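Local atomic coordinates of carboxyvinyl-carboxyphosphonate phosphorylmutase (Bacillus anthracis, PDB entry 4IQD), a protein that belongs to the phosphoenolpyruvate phosphomutase family, whose members are built on a TIM-barrel fold, and holds pyruvic acid in several pockets. Residues Met40-Ala45 / Arg82-Ala87; Leu53-Ala58 / Ala78-Asp83; Glu172-Ala177 / Arg204-Lys209. All coordinates share one frame; numbering follows the deposited sequence.

Overall arrangement
Interactions 1 and 3 pair helices of the outer layer of the TIM barrel, and interaction 2 sets a helix on a barrel strand. Interactions 1 and 2 are neighbours, their centres 9 Å apart. They share helix 74-88 and meet directly where Leu53 CD1 lies 3.6 Å from Ala42 CB. Both border the same pyruvic acid (chain F) at the interface with the second subunit, while interaction 2 also reaches a pyruvic acid (chain C) at the end of strand 53-55. Interaction 3 borders a third pyruvic acid (chain D); its centre lies 35 Å from that of interaction 1, on the opposite side of the chain's centre, and 29 Å from that of interaction 2.

Interaction 1: residues Met40-Ala45 / Arg82-Ala87; sequences MAALVA and RDLVRA. With PYR (pyruvic acid), chain F.
Ala42 and Leu84 are the nearest CA pair of segments 40-45 and 82-87, at 6.0 Å, where helices 39-48 and 74-88 meet, and a second close pair follows at Leu43 and Ala87. The small side chain of Ala42 is consistent with this closeness: its CB points at the facing helix and rests 4.1 Å from Leu84 CG, so the branch point of the leucine does the touching. Leu43 reaches across with one methyl. Its CG stands beside the backbone N and anti to the carbonyl carbon (chi1 -70°), which carries CD2 over the last turn of helix 74-88, 3.3 Å from Ala87 O. The same methyl lies 4.2 Å from Ala87 CB and thus meets both the backbone and the side chain of that residue. Ala42 also packs on Leu53 of strand 53-55, and Gly65 of the second subunit touches Leu43.

Asp83 takes no part in this packing. Its carboxylate turns to the pyruvic acid of chain F, where OD2 comes within 3.1 Å of O3, and Lys64 of the second subunit is a long, weak ion partner. The contact itself is largely apolar, with one methyl set against a backbone carbonyl. No hydrogen bond crosses it, so its hold rests on shape and burial, and the carboxylate of Asp83 is turned away from it, to the ligand.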
# COMPACT_ATOMS: atom_id res chain seq x y z
N MSE A 40 0.46 -5.67 -4.12
CA MSE A 40 1.72 -6.41 -4.11
C MSE A 40 1.67 -7.59 -3.15
O MSE A 40 2.11 -8.69 -3.50
CB MSE A 40 2.91 -5.50 -3.78
CG MSE A 40 4.25 -6.24 -3.74
SE MSE A 40 4.67 -7.16 -5.42
CE MSE A 40 6.12 -8.29 -4.82
N ALA A 41 1.15 -7.36 -1.95
CA ALA A 41 0.96 -8.44 -0.99
C ALA A 41 0.03 -9.50 -1.57
O ALA A 41 0.23 -10.70 -1.35
CB ALA A 41 0.41 -7.90 0.33
N ALA A 42 -0.98 -9.06 -2.31
CA ALA A 42 -1.92 -9.96 -2.95
C ALA A 42 -1.23 -10.87 -3.97
O ALA A 42 -1.51 -12.06 -4.05
CB ALA A 42 -3.03 -9.17 -3.62
N LEU A 43 -0.31 -10.29 -4.73
CA LEU A 43 0.42 -11.03 -5.75
C LEU A 43 1.38 -12.05 -5.14
O LEU A 43 1.53 -13.16 -5.65
CB LEU A 43 1.19 -10.07 -6.65
CG LEU A 43 0.31 -9.22 -7.57
CD1 LEU A 43 1.09 -8.04 -8.14
CD2 LEU A 43 -0.26 -10.08 -8.69
N VAL A 44 2.02 -11.68 -4.04
CA VAL A 44 2.95 -12.58 -3.36
C VAL A 44 2.22 -13.77 -2.74
O VAL A 44 2.71 -14.90 -2.78
CB VAL A 44 3.74 -11.86 -2.26
CG1 VAL A 44 4.73 -12.81 -1.62
CG2 VAL A 44 4.47 -10.67 -2.83
N ALA A 45 1.05 -13.50 -2.18
CA ALA A 45 0.24 -14.54 -1.58
C ALA A 45 -0.16 -15.59 -2.61
O ALA A 45 -0.00 -16.78 -2.39
CB ALA A 45 -1.00 -13.95 -0.92
N ARG A 82 -10.86 -3.73 -5.04
CA ARG A 82 -10.76 -3.79 -6.49
C ARG A 82 -9.34 -4.16 -6.86
O ARG A 82 -9.11 -5.08 -7.64
CB ARG A 82 -11.09 -2.43 -7.10
CG ARG A 82 -11.78 -2.48 -8.44
CD ARG A 82 -13.22 -2.03 -8.29
NE ARG A 82 -13.64 -1.14 -9.36
CZ ARG A 82 -14.35 -1.53 -10.42
NH1 ARG A 82 -14.73 -2.80 -10.53
NH2 ARG A 82 -14.70 -0.65 -11.35
N ASP A 83 -8.39 -3.44 -6.27
CA ASP A 83 -6.97 -3.65 -6.51
C ASP A 83 -6.59 -5.11 -6.32
O ASP A 83 -5.81 -5.66 -7.10
CB ASP A 83 -6.13 -2.81 -5.54
CG ASP A 83 -6.27 -1.33 -5.79
OD1 ASP A 83 -7.10 -0.93 -6.64
OD2 ASP A 83 -5.55 -0.55 -5.13
N LEU A 84 -7.15 -5.73 -5.29
CA LEU A 84 -6.82 -7.10 -4.96
C LEU A 84 -7.29 -8.06 -6.05
O LEU A 84 -6.50 -8.84 -6.57
CB LEU A 84 -7.41 -7.49 -3.61
CG LEU A 84 -6.49 -7.29 -2.40
CD1 LEU A 84 -6.03 -5.84 -2.28
CD2 LEU A 84 -7.16 -7.75 -1.12
N VAL A 85 -8.57 -7.99 -6.40
CA VAL A 85 -9.12 -8.86 -7.43
C VAL A 85 -8.47 -8.60 -8.79
O VAL A 85 -8.07 -9.54 -9.48
CB VAL A 85 -10.65 -8.69 -7.55
CG1 VAL A 85 -11.21 -9.65 -8.59
CG2 VAL A 85 -11.31 -8.93 -6.20
N ARG A 86 -8.36 -7.33 -9.17
CA ARG A 86 -7.77 -6.92 -10.44
C ARG A 86 -6.38 -7.51 -10.62
O ARG A 86 -5.93 -7.74 -11.74
CB ARG A 86 -7.64 -5.39 -10.51
CG ARG A 86 -8.94 -4.63 -10.79
CD ARG A 86 -8.68 -3.13 -10.76
NE ARG A 86 -9.82 -2.35 -11.23
CZ ARG A 86 -9.80 -1.03 -11.41
NH1 ARG A 86 -10.88 -0.40 -11.85
NH2 ARG A 86 -8.70 -0.33 -11.14
N ALA A 87 -5.71 -7.77 -9.50
CA ALA A 87 -4.33 -8.19 -9.55
C ALA A 87 -4.15 -9.70 -9.57
O ALA A 87 -3.18 -10.21 -10.13
CB ALA A 87 -3.56 -7.58 -8.38
C PYR F . -5.96 3.71 -3.58
O PYR F . -6.65 4.75 -3.98
OXT PYR F . -4.77 3.87 -3.05
CA PYR F . -6.51 2.44 -3.71
O3 PYR F . -6.16 1.49 -2.88
CB PYR F . -7.49 2.16 -4.80

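Interaction 2: residues Leu53-Ala58 / Ala78-Asp83; sequences LYLSGA and AERARD. With PYR (pyruvic acid), chain F; PYR (pyruvic acid), chain C.
Leu55, the last residue of strand 53-55, faces Ala81 of helix 74-88 with 7.0 Å between their CA atoms. The pair belongs to a beta-alpha-beta crossover of the TIM barrel, in which helix 74-88 lies in the connection from strand 53-55 to the adjacent parallel strand 92-95. Leu55 holds its CG anti to the backbone N (chi1 -175°), and this turns the branched end to the helix, where both methyls find contacts. CD2 lies against Ala81, 3.9 Å from its CB and equally near its backbone N, while CD1 touches the aliphatic base of Arg80 at CG, 4.1 Å away, the two side chains crossing at about a right angle. Ala81 also packs on Val94, so one small residue serves both strands.

Beyond CG, Arg80 bends at chi2 (58°) and chi3 (60°) and leaves Leu55 for the pyruvic acid of chain F, which approaches the edge of the guanidinium. NE is modelled 2.4 Å from O3, too short to be taken at face value, and NH2 adds weak bonds to O3 and OXT. NH1 is held by His37 O, which helps to fix the plane of the group. Arg80 of the second subunit packs on its counterpart and bonds the same ligand through NH2.

At the C-terminal end of the strand, just past Leu55, lies the pocket of the chain C pyruvic acid. Tyr54 OH, bonded to Gln122 OE1, lies near OXT. Ser56 is the N-cap of helix 57-63: its OG receives the backbone N-H of Ala59 and donates to the ligand O at 2.9 Å, an atom that Ala58 CB also approaches to 3.4 Å.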
# COMPACT_ATOMS: atom_id res chain seq x y z
N LEU A 53 -8.06 -14.48 -0.43
CA LEU A 53 -7.37 -13.37 0.21
C LEU A 53 -8.31 -12.64 1.15
O LEU A 53 -9.52 -12.72 1.01
CB LEU A 53 -6.82 -12.39 -0.83
CG LEU A 53 -5.73 -12.90 -1.75
CD1 LEU A 53 -5.36 -11.81 -2.73
CD2 LEU A 53 -4.51 -13.35 -0.96
N TYR A 54 -7.73 -11.92 2.10
CA TYR A 54 -8.51 -11.20 3.09
C TYR A 54 -8.12 -9.73 3.12
O TYR A 54 -6.94 -9.39 3.12
CB TYR A 54 -8.29 -11.82 4.47
CG TYR A 54 -9.16 -11.26 5.58
CD1 TYR A 54 -10.52 -11.52 5.62
CD2 TYR A 54 -8.61 -10.49 6.59
CE1 TYR A 54 -11.32 -11.01 6.63
CE2 TYR A 54 -9.40 -9.99 7.61
CZ TYR A 54 -10.75 -10.25 7.63
OH TYR A 54 -11.54 -9.75 8.64
N LEU A 55 -9.12 -8.86 3.12
CA LEU A 55 -8.88 -7.45 3.31
C LEU A 55 -9.42 -7.02 4.67
O LEU A 55 -10.63 -6.93 4.87
CB LEU A 55 -9.54 -6.63 2.20
CG LEU A 55 -9.24 -5.13 2.24
CD1 LEU A 55 -7.75 -4.88 2.12
CD2 LEU A 55 -10.01 -4.41 1.15
N SER A 56 -8.52 -6.77 5.61
CA SER A 56 -8.91 -6.39 6.97
C SER A 56 -8.93 -4.88 7.13
O SER A 56 -8.07 -4.18 6.59
CB SER A 56 -7.95 -7.00 7.99
OG SER A 56 -7.19 -6.00 8.64
N GLY A 57 -9.91 -4.39 7.87
CA GLY A 57 -10.02 -2.96 8.13
C GLY A 57 -8.78 -2.48 8.85
O GLY A 57 -8.27 -1.39 8.58
N ALA A 58 -8.28 -3.31 9.75
CA ALA A 58 -7.10 -3.00 10.54
C ALA A 58 -5.91 -2.71 9.65
O ALA A 58 -5.31 -1.63 9.72
CB ALA A 58 -6.78 -4.14 11.49
N ALA A 78 -13.84 -0.48 -0.96
CA ALA A 78 -14.24 -1.15 -2.19
C ALA A 78 -13.21 -0.96 -3.30
O ALA A 78 -13.08 -1.80 -4.19
CB ALA A 78 -15.61 -0.68 -2.64
N GLU A 79 -12.48 0.15 -3.26
CA GLU A 79 -11.44 0.41 -4.26
C GLU A 79 -10.17 -0.39 -4.01
O GLU A 79 -9.56 -0.91 -4.94
CB GLU A 79 -11.11 1.90 -4.34
CG GLU A 79 -11.84 2.64 -5.44
CD GLU A 79 -11.04 3.81 -5.97
OE1 GLU A 79 -11.15 4.10 -7.18
OE2 GLU A 79 -10.29 4.44 -5.19
N ARG A 80 -9.75 -0.48 -2.75
CA ARG A 80 -8.59 -1.29 -2.42
C ARG A 80 -8.90 -2.76 -2.71
O ARG A 80 -8.03 -3.51 -3.13
CB ARG A 80 -8.18 -1.09 -0.96
CG ARG A 80 -6.92 -1.85 -0.54
CD ARG A 80 -5.70 -1.50 -1.38
NE ARG A 80 -5.35 -0.08 -1.32
CZ ARG A 80 -4.58 0.47 -0.39
NH1 ARG A 80 -4.08 -0.28 0.59
NH2 ARG A 80 -4.31 1.77 -0.42
N ALA A 81 -10.16 -3.15 -2.49
CA ALA A 81 -10.59 -4.51 -2.77
C ALA A 81 -10.54 -4.77 -4.27
O ALA A 81 -10.23 -5.87 -4.71
CB ALA A 81 -11.99 -4.75 -2.23
N ARG A 82 -10.86 -3.73 -5.04
CA ARG A 82 -10.76 -3.79 -6.49
C ARG A 82 -9.34 -4.16 -6.86
O ARG A 82 -9.11 -5.08 -7.64
CB ARG A 82 -11.09 -2.43 -7.10
CG ARG A 82 -11.78 -2.48 -8.44
CD ARG A 82 -13.22 -2.03 -8.29
NE ARG A 82 -13.64 -1.14 -9.36
CZ ARG A 82 -14.35 -1.53 -10.42
NH1 ARG A 82 -14.73 -2.80 -10.53
NH2 ARG A 82 -14.70 -0.65 -11.35
N ASP A 83 -8.39 -3.44 -6.27
CA ASP A 83 -6.97 -3.65 -6.51
C ASP A 83 -6.59 -5.11 -6.32
O ASP A 83 -5.81 -5.66 -7.10
CB ASP A 83 -6.13 -2.81 -5.54
CG ASP A 83 -6.27 -1.33 -5.79
OD1 ASP A 83 -7.10 -0.93 -6.64
OD2 ASP A 83 -5.55 -0.55 -5.13
C PYR F . -5.96 3.71 -3.58
O PYR F . -6.65 4.75 -3.98
OXT PYR F . -4.77 3.87 -3.05
CA PYR F . -6.51 2.44 -3.71
O3 PYR F . -6.16 1.49 -2.88
CB PYR F . -7.49 2.16 -4.80
C PYR C . -9.03 -7.63 11.79
O PYR C . -7.95 -7.35 11.10
OXT PYR C . -10.19 -7.67 11.19
CA PYR C . -8.92 -7.87 13.16
O3 PYR C . -9.99 -8.06 13.90
CB PYR C . -7.57 -7.93 13.81

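Interaction 3: residues Glu172-Ala177 / Arg204-Lys209; sequences EGLDEA and RLFNSK. With PYR (pyruvic acid), chain D.
Phe206 of helix 200-209 lies opposite Leu174, at the first turn of helix 174-187, with 8.1 Å between the CA atoms, so the side chains have to bridge the gap. The close-packed part is the inner one. With CG anti to the backbone N (chi1 -167°), Phe206 extends its ring toward the other helix and meets it with an edge: CE1 lies 4.0 Å from Ala177 CB and just as near the carbonyl carbon of that residue. Leu174 CD1 lies 4.2 Å from Phe206 CD1, at the same edge and near the ring plane.

The second methyl of Leu174, CD2, meets Leu205 CD2 at 3.8 Å, one methyl against another; this pair is still close but lies at the partly exposed margin. Past it the contact is loose. The carboxylate of Asp175 and the ammonium of Lys209 are oppositely charged but do not pair, OD1 and NZ staying 5.5 Å apart. On this outer side the pyruvic acid of chain D lies at the start of helix 174-187. Gly173, the N-cap residue, brings its CA to 3.6 Å from the ligand O, while Leu174 N is 3.4 Å from atom C of the pyruvic acid, its carboxylate carbon; the helix N-terminus may lend this anion some electrostatic support.

Helices 174-187 and 200-209 are neighbours in the outer layer of the barrel, one following strand 161-166 and the other strand 191-194. Phe206 fills the seam between them, packing also on Ile178 and Ala181 of helix 174-187, on Ile192 and Pro194 of strand 191-194, and on Leu197 and Leu214 in the flanking loops.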
# COMPACT_ATOMS: atom_id res chain seq x y z
N GLU A 172 -21.14 -11.27 26.54
CA GLU A 172 -22.42 -11.83 26.95
C GLU A 172 -22.34 -13.30 27.38
O GLU A 172 -23.10 -13.74 28.23
CB GLU A 172 -23.45 -11.69 25.84
CG GLU A 172 -23.77 -10.25 25.48
CD GLU A 172 -24.69 -10.16 24.28
OE1 GLU A 172 -25.13 -11.22 23.78
OE2 GLU A 172 -24.96 -9.03 23.83
N GLY A 173 -21.43 -14.05 26.78
CA GLY A 173 -21.28 -15.45 27.13
C GLY A 173 -21.41 -16.40 25.96
O GLY A 173 -21.90 -16.04 24.89
N LEU A 174 -20.96 -17.63 26.18
CA LEU A 174 -20.90 -18.64 25.13
C LEU A 174 -22.25 -18.94 24.50
O LEU A 174 -22.41 -18.81 23.30
CB LEU A 174 -20.29 -19.93 25.68
CG LEU A 174 -20.05 -21.03 24.65
CD1 LEU A 174 -19.29 -20.49 23.44
CD2 LEU A 174 -19.28 -22.17 25.29
N ASP A 175 -23.21 -19.35 25.32
CA ASP A 175 -24.54 -19.69 24.81
C ASP A 175 -25.21 -18.50 24.14
O ASP A 175 -26.01 -18.66 23.23
CB ASP A 175 -25.43 -20.23 25.93
CG ASP A 175 -25.09 -21.65 26.30
OD1 ASP A 175 -24.66 -22.42 25.41
OD2 ASP A 175 -25.25 -22.01 27.49
N GLU A 176 -24.87 -17.30 24.60
CA GLU A 176 -25.39 -16.08 24.00
C GLU A 176 -24.89 -15.95 22.58
O GLU A 176 -25.64 -15.60 21.67
CB GLU A 176 -24.91 -14.86 24.78
CG GLU A 176 -26.02 -13.96 25.23
CD GLU A 176 -26.27 -14.09 26.71
OE1 GLU A 176 -27.01 -13.24 27.25
OE2 GLU A 176 -25.73 -15.04 27.32
N ALA A 177 -23.60 -16.23 22.40
CA ALA A 177 -23.00 -16.16 21.08
C ALA A 177 -23.63 -17.19 20.15
O ALA A 177 -23.95 -16.89 19.01
CB ALA A 177 -21.50 -16.36 21.18
N ARG A 204 -15.03 -26.73 19.62
CA ARG A 204 -15.78 -27.93 19.25
C ARG A 204 -17.27 -27.82 19.61
O ARG A 204 -18.12 -28.27 18.85
CB ARG A 204 -15.17 -29.16 19.91
CG ARG A 204 -13.68 -29.37 19.62
CD ARG A 204 -13.19 -30.69 20.22
NE ARG A 204 -11.80 -31.00 19.87
CZ ARG A 204 -11.44 -31.67 18.78
NH1 ARG A 204 -12.35 -32.09 17.92
NH2 ARG A 204 -10.15 -31.91 18.54
N LEU A 205 -17.56 -27.24 20.76
CA LEU A 205 -18.95 -27.08 21.20
C LEU A 205 -19.70 -26.09 20.32
O LEU A 205 -20.86 -26.33 19.96
CB LEU A 205 -19.02 -26.60 22.64
CG LEU A 205 -20.43 -26.28 23.14
CD1 LEU A 205 -21.33 -27.51 23.07
CD2 LEU A 205 -20.39 -25.72 24.55
N PHE A 206 -19.05 -24.99 19.99
CA PHE A 206 -19.67 -23.96 19.16
C PHE A 206 -19.98 -24.55 17.79
O PHE A 206 -21.07 -24.38 17.27
CB PHE A 206 -18.75 -22.74 19.04
CG PHE A 206 -19.43 -21.52 18.48
CD1 PHE A 206 -20.01 -20.59 19.32
CD2 PHE A 206 -19.46 -21.30 17.11
CE1 PHE A 206 -20.63 -19.46 18.80
CE2 PHE A 206 -20.08 -20.17 16.59
CZ PHE A 206 -20.66 -19.25 17.44
N ASN A 207 -19.00 -25.26 17.24
CA ASN A 207 -19.16 -25.96 15.97
C ASN A 207 -20.33 -26.94 16.01
O ASN A 207 -21.05 -27.10 15.03
CB ASN A 207 -17.86 -26.69 15.62
CG ASN A 207 -17.91 -27.36 14.26
OD1 ASN A 207 -18.61 -26.91 13.35
ND2 ASN A 207 -17.16 -28.45 14.11
N SER A 208 -20.51 -27.57 17.17
CA SER A 208 -21.53 -28.60 17.34
C SER A 208 -22.93 -28.01 17.41
O SER A 208 -23.90 -28.65 17.03
CB SER A 208 -21.25 -29.41 18.60
OG SER A 208 -22.10 -30.55 18.66
N LYS A 209 -23.02 -26.78 17.90
CA LYS A 209 -24.32 -26.17 18.14
C LYS A 209 -24.71 -25.17 17.05
O LYS A 209 -25.82 -24.66 17.05
CB LYS A 209 -24.34 -25.48 19.50
CG LYS A 209 -25.53 -25.85 20.37
CD LYS A 209 -25.26 -27.11 21.17
CE LYS A 209 -26.51 -27.60 21.87
NZ LYS A 209 -27.14 -26.54 22.72
C PYR D . -22.04 -18.66 29.27
O PYR D . -23.10 -17.99 28.91
OXT PYR D . -21.95 -19.94 28.98
CA PYR D . -21.01 -18.01 29.95
O3 PYR D . -19.76 -18.38 29.82
CB PYR D . -21.36 -16.85 30.83